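Local coordinates for protein putative esterase/lipase/thioesterase (Silicibacter sp., PDB 2PBL) that probably hydrolyses ester or thioester bonds as an alpha/beta-hydrolase, although its natural substrate is not established, at residues F56-T61 with G93-M98; S83-G88 with E247-P252. All coordinates share one frame; numbering follows the deposited sequence.

Contact 1 (F56-T61 with G93-M98); sequences FLPEGT and GWAVAM
Val-96 N donates to Phe-56 O at 2.8 Å, and the same carbonyl oxygen is approached by Ala-95 CA in a CA-H...O contact of 3.3 Å. The amide lies in the plane of the Phe-56 carbonyl, with a C=O...N angle of 152°. The return bond runs from Phe-56 N to Val-96 O at 2.9 Å and is almost straight at the hydrogen (177°), its donor tilted somewhat from the carbonyl plane. Two reciprocal bonds make Phe-56 and Val-96 an antiparallel hydrogen-bonded pair, with both side chains on the same face of the sheet. There the Phe-56 ring, its CG anti to the carbonyl carbon (chi1 -54°), meets the selenium of selenomethionine Met-98 at its edge, near the ring plane, CE2 to SE being 4.4 Å. Phe-31 packs edge-to-face against this ring as well.

Strand 52-56 is antiparallel to both its neighbours, 39-44 and 94-99, as is the second strand of the alpha/beta-hydrolase fold. The pairing with strand 94-99 ends at Phe-56. Leu-57 sends CD2 to Ala-95 CB, and its backbone turns to Arg-38. Pro-58 then lies against the start of the strand: its CD sits 4.1 Å from Ala-95 CB, while CG comes within 3.5 Å of Gly-93 O. Gly-93 has a positive phi, in the Schellman motif that ends the preceding helix. A water donates to Thr-61 O at 2.7 Å and, weakly, to Gly-93 O.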
ATOM      1  N   PHE A  56      10.523   9.223  -6.983  1.00 14.92           N
ATOM      2  CA  PHE A  56      10.995  10.433  -6.337  1.00 14.30           C
ATOM      3  C   PHE A  56      12.365  10.172  -5.733  1.00 16.32           C
ATOM      4  O   PHE A  56      12.530   9.301  -4.875  1.00 17.78           O
ATOM      5  CB  PHE A  56       9.991  10.943  -5.294  1.00 12.07           C
ATOM      6  CG  PHE A  56       8.615  11.120  -5.863  1.00 15.54           C
ATOM      7  CD1 PHE A  56       8.376  12.101  -6.810  1.00 13.32           C
ATOM      8  CD2 PHE A  56       7.583  10.258  -5.522  1.00 12.86           C
ATOM      9  CE1 PHE A  56       7.141  12.220  -7.393  1.00 17.60           C
ATOM     10  CE2 PHE A  56       6.337  10.386  -6.118  1.00 13.50           C
ATOM     11  CZ  PHE A  56       6.126  11.368  -7.029  1.00 18.85           C
ATOM     12  N   LEU A  57      13.333  10.986  -6.146  1.00 16.64           N
ATOM     13  CA  LEU A  57      14.726  10.819  -5.739  1.00 17.70           C
ATOM     14  C   LEU A  57      15.086  11.804  -4.672  1.00 19.51           C
ATOM     15  O   LEU A  57      14.640  12.967  -4.762  1.00 17.48           O
ATOM     16  CB  LEU A  57      15.640  11.086  -6.927  1.00 17.00           C
ATOM     17  CG  LEU A  57      15.353  10.204  -8.136  1.00 21.18           C
ATOM     18  CD1 LEU A  57      16.140  10.628  -9.321  1.00 32.64           C
ATOM     19  CD2 LEU A  57      15.597   8.735  -7.836  1.00 22.46           C
ATOM     20  N   PRO A  58      15.908  11.369  -3.678  1.00 17.77           N
ATOM     21  CA  PRO A  58      16.393  12.260  -2.648  1.00 19.03           C
ATOM     22  C   PRO A  58      17.517  13.074  -3.242  1.00 19.72           C
ATOM     23  O   PRO A  58      17.922  12.840  -4.375  1.00 17.41           O
ATOM     24  CB  PRO A  58      16.952  11.301  -1.574  1.00 18.05           C
ATOM     25  CG  PRO A  58      17.417  10.139  -2.324  1.00 19.42           C
ATOM     26  CD  PRO A  58      16.493  10.018  -3.531  1.00 18.01           C
ATOM     27  N   GLU A  59      18.036  14.017  -2.475  1.00 22.41           N
ATOM     28  CA  GLU A  59      19.123  14.826  -2.993  1.00 24.52           C
ATOM     29  C   GLU A  59      20.439  14.082  -3.135  1.00 26.20           C
ATOM     30  O   GLU A  59      21.130  14.262  -4.127  1.00 29.01           O
ATOM     31  CB  GLU A  59      19.313  16.071  -2.147  1.00 22.43           C
ATOM     32  CG  GLU A  59      18.270  17.109  -2.402  1.00 20.86           C
ATOM     33  CD  GLU A  59      18.678  18.421  -1.790  1.00 19.29           C
ATOM     34  OE1 GLU A  59      18.497  18.599  -0.580  1.00 17.97           O
ATOM     35  OE2 GLU A  59      19.180  19.248  -2.551  1.00 25.01           O
ATOM     36  N   GLY A  60      20.831  13.278  -2.160  1.00 25.71           N
ATOM     37  CA  GLY A  60      22.097  12.538  -2.324  1.00 25.94           C
ATOM     38  C   GLY A  60      21.890  11.165  -2.952  1.00 25.27           C
ATOM     39  O   GLY A  60      20.849  10.880  -3.542  1.00 26.78           O
ATOM     40  N   THR A  61      22.896  10.320  -2.823  1.00 20.90           N
ATOM     41  CA  THR A  61      22.804   8.910  -3.222  1.00 22.57           C
ATOM     42  C   THR A  61      21.741   8.220  -2.349  1.00 14.60           C
ATOM     43  O   THR A  61      21.777   8.304  -1.133  1.00 18.54           O
ATOM     44  CB  THR A  61      24.122   8.208  -3.010  1.00 25.34           C
ATOM     45  OG1 THR A  61      25.088   8.790  -3.892  1.00 30.14           O
ATOM     46  CG2 THR A  61      23.993   6.716  -3.315  1.00 25.17           C
ATOM     47  N   GLY A  93      16.734  10.057   3.040  1.00 17.64           N
ATOM     48  CA  GLY A  93      17.600   9.592   1.967  1.00 18.70           C
ATOM     49  C   GLY A  93      17.124   8.418   1.132  1.00 18.86           C
ATOM     50  O   GLY A  93      17.902   7.878   0.361  1.00 17.86           O
ATOM     51  N   TRP A  94      15.849   8.043   1.264  1.00 18.07           N
ATOM     52  CA  TRP A  94      15.272   6.962   0.475  1.00 16.73           C
ATOM     53  C   TRP A  94      14.693   7.485  -0.824  1.00 16.88           C
ATOM     54  O   TRP A  94      14.100   8.573  -0.861  1.00 18.27           O
ATOM     55  CB  TRP A  94      14.126   6.314   1.251  1.00 15.57           C
ATOM     56  CG  TRP A  94      14.613   5.587   2.444  1.00 14.28           C
ATOM     57  CD1 TRP A  94      15.002   6.138   3.614  1.00 13.77           C
ATOM     58  CD2 TRP A  94      14.836   4.186   2.561  1.00 18.45           C
ATOM     59  NE1 TRP A  94      15.438   5.178   4.482  1.00 15.32           N
ATOM     60  CE2 TRP A  94      15.333   3.956   3.870  1.00 23.34           C
ATOM     61  CE3 TRP A  94      14.636   3.090   1.705  1.00 15.90           C
ATOM     62  CZ2 TRP A  94      15.674   2.689   4.326  1.00 15.96           C
ATOM     63  CZ3 TRP A  94      14.951   1.831   2.172  1.00 12.79           C
ATOM     64  CH2 TRP A  94      15.482   1.633   3.457  1.00 18.52           C
ATOM     65  N   ALA A  95      14.855   6.716  -1.890  1.00 16.51           N
ATOM     66  CA  ALA A  95      14.117   7.004  -3.128  1.00 16.59           C
ATOM     67  C   ALA A  95      12.735   6.431  -2.884  1.00 15.74           C
ATOM     68  O   ALA A  95      12.580   5.463  -2.160  1.00 16.47           O
ATOM     69  CB  ALA A  95      14.742   6.361  -4.334  1.00 16.66           C
ATOM     70  N   VAL A  96      11.712   7.011  -3.477  1.00 14.86           N
ATOM     71  CA  VAL A  96      10.366   6.541  -3.208  1.00 13.98           C
ATOM     72  C   VAL A  96       9.583   6.244  -4.480  1.00 13.82           C
ATOM     73  O   VAL A  96       9.405   7.119  -5.322  1.00 13.73           O
ATOM     74  CB  VAL A  96       9.599   7.595  -2.329  1.00 16.13           C
ATOM     75  CG1 VAL A  96       8.158   7.164  -2.093  1.00 14.04           C
ATOM     76  CG2 VAL A  96      10.341   7.806  -1.015  1.00 16.58           C
ATOM     77  N   ALA A  97       9.096   5.006  -4.610  1.00 13.83           N
ATOM     78  CA  ALA A  97       8.340   4.626  -5.771  1.00 10.60           C
ATOM     79  C   ALA A  97       6.873   4.494  -5.422  1.00 12.79           C
ATOM     80  O   ALA A  97       6.549   3.901  -4.397  1.00 12.34           O
ATOM     81  CB  ALA A  97       8.869   3.281  -6.355  1.00 11.25           C
HETATM   82  N   MSE A  98       6.000   4.903  -6.331  1.00 11.56           N
HETATM   83  CA  MSE A  98       4.565   4.786  -6.155  1.00 11.78           C
HETATM   84  C   MSE A  98       3.871   4.264  -7.407  1.00 13.11           C
HETATM   85  O   MSE A  98       3.707   4.969  -8.361  1.00 12.46           O
HETATM   86  CB  MSE A  98       3.961   6.117  -5.721  1.00 12.52           C
HETATM   87  CG  MSE A  98       4.295   6.418  -4.287  1.00 11.18           C
HETATM   88 SE   MSE A  98       3.471   8.096  -3.676  0.75 15.95          SE
HETATM   89  CE  MSE A  98       4.093   8.164  -1.893  1.00 11.15           C
TER
HETATM   90  O   HOH W   1      20.569  10.132   0.373  1.00 39.64           O

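Contact 2 (S83-G88 with E247-P252); sequences SHLAVG and EPLADP
His-84 meets Ala-250 through its backbone, the carbonyl oxygen standing 3.9 Å from Ala-250 CB. Its imidazole turns one face to the neighbouring Leu-85, whose CG lies above the plane, offset toward the rim. Leu-85 carries most of the apolar contact, with Leu-249. The two side chains cross obliquely: their CB atoms are 3.9 Å apart, and Leu-249 CD1 reaches both CB and CD1 of Leu-85. In Leu-249, CG is anti to the carbonyl carbon (chi1 -72°), the position from which CD1 extends to Leu-85. The backbones are close here too, for Leu-85 O and Leu-249 O, two acceptors with no bond between them, are separated by only 3.2 Å.

Val-87 comes next, with CG1 anti to its backbone N (chi1 168°); this methyl lies 3.2 Å from Ala-250 O and 4.3 Å from Pro-252 CD. Gly-88 then supplies the single hydrogen bond across the contact, its N giving to Leu-249 O at 3.0 Å. The donor lies in the carbonyl plane, but the bond is bent to 140° at the hydrogen. Gly-88 CA lies 3.6 Å from Pro-252 N; a CB here would point toward 247-252 and clash with Leu-249 O, so the close approach depends on the lack of a side chain. Backbone thus meets backbone beside the Leu-85/Leu-249 packing: Gly-88, in helix 87-91, lies against the 3-10 segment 247-250 and the residues just after it.

Behind Leu-249, helix 255-261 supplies Leu-256 and Ile-260, while helix 20-35 flanks the other segment, Phe-31 touching Val-87 and Ala-28 touching His-84. Leu-85 and Ala-86 rest on Met-98 and Val-96 of strand 94-99.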
ATOM      1  N   SER A  83       1.680  11.464  -3.884  1.00 18.49           N
ATOM      2  CA  SER A  83       3.087  11.840  -4.015  1.00 17.87           C
ATOM      3  C   SER A  83       3.623  12.523  -2.790  1.00 18.11           C
ATOM      4  O   SER A  83       4.736  12.228  -2.337  1.00 17.50           O
ATOM      5  CB  SER A  83       3.259  12.740  -5.244  1.00 16.87           C
ATOM      6  OG  SER A  83       2.526  12.150  -6.310  1.00 19.02           O
ATOM      7  N   HIS A  84       2.825  13.433  -2.233  1.00 18.56           N
ATOM      8  CA  HIS A  84       3.244  14.227  -1.056  1.00 19.15           C
ATOM      9  C   HIS A  84       3.607  13.351   0.172  1.00 18.71           C
ATOM     10  O   HIS A  84       4.307  13.790   1.099  1.00 16.36           O
ATOM     11  CB  HIS A  84       2.126  15.210  -0.704  1.00 19.52           C
ATOM     12  CG  HIS A  84       0.857  14.542  -0.274  1.00 15.25           C
ATOM     13  ND1 HIS A  84       0.071  13.796  -1.124  1.00 15.24           N
ATOM     14  CD2 HIS A  84       0.241  14.512   0.930  1.00 15.38           C
ATOM     15  CE1 HIS A  84      -0.974  13.335  -0.460  1.00 17.76           C
ATOM     16  NE2 HIS A  84      -0.901  13.766   0.790  1.00 13.05           N
ATOM     17  N   LEU A  85       3.153  12.104   0.160  1.00 14.94           N
ATOM     18  CA  LEU A  85       3.480  11.176   1.236  1.00 17.43           C
ATOM     19  C   LEU A  85       4.946  10.662   1.147  1.00 16.44           C
ATOM     20  O   LEU A  85       5.424   9.942   2.027  1.00 18.11           O
ATOM     21  CB  LEU A  85       2.478  10.042   1.262  1.00 14.32           C
ATOM     22  CG  LEU A  85       0.992  10.440   1.439  1.00 17.02           C
ATOM     23  CD1 LEU A  85       0.088   9.226   1.398  1.00 18.50           C
ATOM     24  CD2 LEU A  85       0.741  11.240   2.750  1.00 16.53           C
ATOM     25  N   ALA A  86       5.652  11.043   0.091  1.00 16.15           N
ATOM     26  CA  ALA A  86       7.067  10.668  -0.080  1.00 17.01           C
ATOM     27  C   ALA A  86       8.019  11.499   0.777  1.00 15.14           C
ATOM     28  O   ALA A  86       9.174  11.097   1.010  1.00 13.24           O
ATOM     29  CB  ALA A  86       7.454  10.806  -1.563  1.00 15.42           C
ATOM     30  N   VAL A  87       7.529  12.616   1.310  1.00 16.15           N
ATOM     31  CA  VAL A  87       8.425  13.560   2.016  1.00 18.39           C
ATOM     32  C   VAL A  87       9.261  12.977   3.180  1.00 17.16           C
ATOM     33  O   VAL A  87      10.471  13.150   3.227  1.00 19.76           O
ATOM     34  CB  VAL A  87       7.601  14.838   2.457  1.00 12.88           C
ATOM     35  CG1 VAL A  87       8.381  15.689   3.436  1.00 21.96           C
ATOM     36  CG2 VAL A  87       7.223  15.630   1.209  1.00 23.50           C
ATOM     37  N   GLY A  88       8.646  12.274   4.109  1.00 17.66           N
ATOM     38  CA  GLY A  88       9.372  11.800   5.269  1.00 16.50           C
ATOM     39  C   GLY A  88      10.530  10.864   4.925  1.00 19.59           C
ATOM     40  O   GLY A  88      11.655  11.049   5.409  1.00 18.36           O
ATOM     41  N   GLU A 247      -1.233  10.088   7.037  1.00 16.99           N
ATOM     42  CA  GLU A 247      -0.681  11.461   7.062  1.00 20.49           C
ATOM     43  C   GLU A 247       0.724  11.586   7.574  1.00 15.65           C
ATOM     44  O   GLU A 247       1.493  12.322   6.964  1.00 16.77           O
ATOM     45  CB  GLU A 247      -1.611  12.458   7.759  1.00 22.99           C
ATOM     46  CG  GLU A 247      -2.819  12.714   6.914  1.00 32.41           C
ATOM     47  CD  GLU A 247      -3.847  13.725   7.481  1.00 30.72           C
ATOM     48  OE1 GLU A 247      -3.728  14.175   8.674  1.00 44.15           O
ATOM     49  OE2 GLU A 247      -4.778  14.035   6.696  1.00 29.93           O
ATOM     50  N   PRO A 248       1.085  10.857   8.649  1.00 17.17           N
ATOM     51  CA  PRO A 248       2.476  10.922   9.152  1.00 17.47           C
ATOM     52  C   PRO A 248       3.594  10.555   8.172  1.00 16.82           C
ATOM     53  O   PRO A 248       4.778  10.839   8.454  1.00 16.48           O
ATOM     54  CB  PRO A 248       2.468   9.945  10.334  1.00 14.41           C
ATOM     55  CG  PRO A 248       1.017   9.972  10.786  1.00 19.10           C
ATOM     56  CD  PRO A 248       0.246  10.013   9.524  1.00 14.46           C
ATOM     57  N   LEU A 249       3.249   9.941   7.036  1.00 17.95           N
ATOM     58  CA  LEU A 249       4.258   9.665   6.011  1.00 16.85           C
ATOM     59  C   LEU A 249       4.933  10.941   5.499  1.00 17.76           C
ATOM     60  O   LEU A 249       6.079  10.911   5.028  1.00 17.13           O
ATOM     61  CB  LEU A 249       3.658   8.907   4.833  1.00 18.16           C
ATOM     62  CG  LEU A 249       3.264   7.436   5.020  1.00  9.58           C
ATOM     63  CD1 LEU A 249       2.565   6.892   3.787  1.00 13.47           C
ATOM     64  CD2 LEU A 249       4.445   6.528   5.342  1.00 14.25           C
ATOM     65  N   ALA A 250       4.202  12.057   5.561  1.00 16.09           N
ATOM     66  CA  ALA A 250       4.699  13.362   5.129  1.00 17.84           C
ATOM     67  C   ALA A 250       5.702  13.995   6.138  1.00 18.44           C
ATOM     68  O   ALA A 250       6.372  14.984   5.829  1.00 18.61           O
ATOM     69  CB  ALA A 250       3.490  14.318   4.895  1.00 18.05           C
ATOM     70  N   ASP A 251       5.800  13.422   7.333  1.00 19.80           N
ATOM     71  CA  ASP A 251       6.623  13.983   8.404  1.00 20.62           C
ATOM     72  C   ASP A 251       7.895  13.187   8.599  1.00 19.37           C
ATOM     73  O   ASP A 251       7.820  12.043   9.039  1.00 16.96           O
ATOM     74  CB  ASP A 251       5.806  13.948   9.689  1.00 22.47           C
ATOM     75  CG  ASP A 251       6.522  14.594  10.884  1.00 25.42           C
ATOM     76  OD1 ASP A 251       7.739  14.921  10.823  1.00 19.50           O
ATOM     77  OD2 ASP A 251       5.840  14.744  11.920  1.00 33.56           O
ATOM     78  N   PRO A 252       9.056  13.781   8.273  1.00 21.61           N
ATOM     79  CA  PRO A 252      10.352  13.137   8.517  1.00 22.55           C
ATOM     80  C   PRO A 252      10.554  12.490   9.870  1.00 21.18           C
ATOM     81  O   PRO A 252      11.221  11.459   9.940  1.00 22.66           O
ATOM     82  CB  PRO A 252      11.325  14.306   8.390  1.00 22.99           C
ATOM     83  CG  PRO A 252      10.734  15.141   7.347  1.00 23.81           C
ATOM     84  CD  PRO A 252       9.240  15.082   7.591  1.00 20.58           C
TER

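In the fold
Contacts 1 and 2 lie about 12 Å apart, centre to centre, on the same side of the chain's centre, and they alternate along the sequence: 56-61, 83-88, 93-98, then 247-252. Helix 87-91 leads straight into strand 94-99, so one continuous piece of chain serves both. The contacts also touch: Phe-56 CZ is 3.6 Å from Ser-83 CB, and Val-96 CG1 is 3.7 Å from Ala-86 CB. Contact 1 pairs strand 52-56 with strand 94-99 within the mixed sheet, whereas contact 2 ties the residues leading into helix 87-91, which pack on strand 94-99, to the loop before helix 255-261. Together they illustrate how sequence-distant parts of an alpha/beta-hydrolase converge on one strand and its preceding helix.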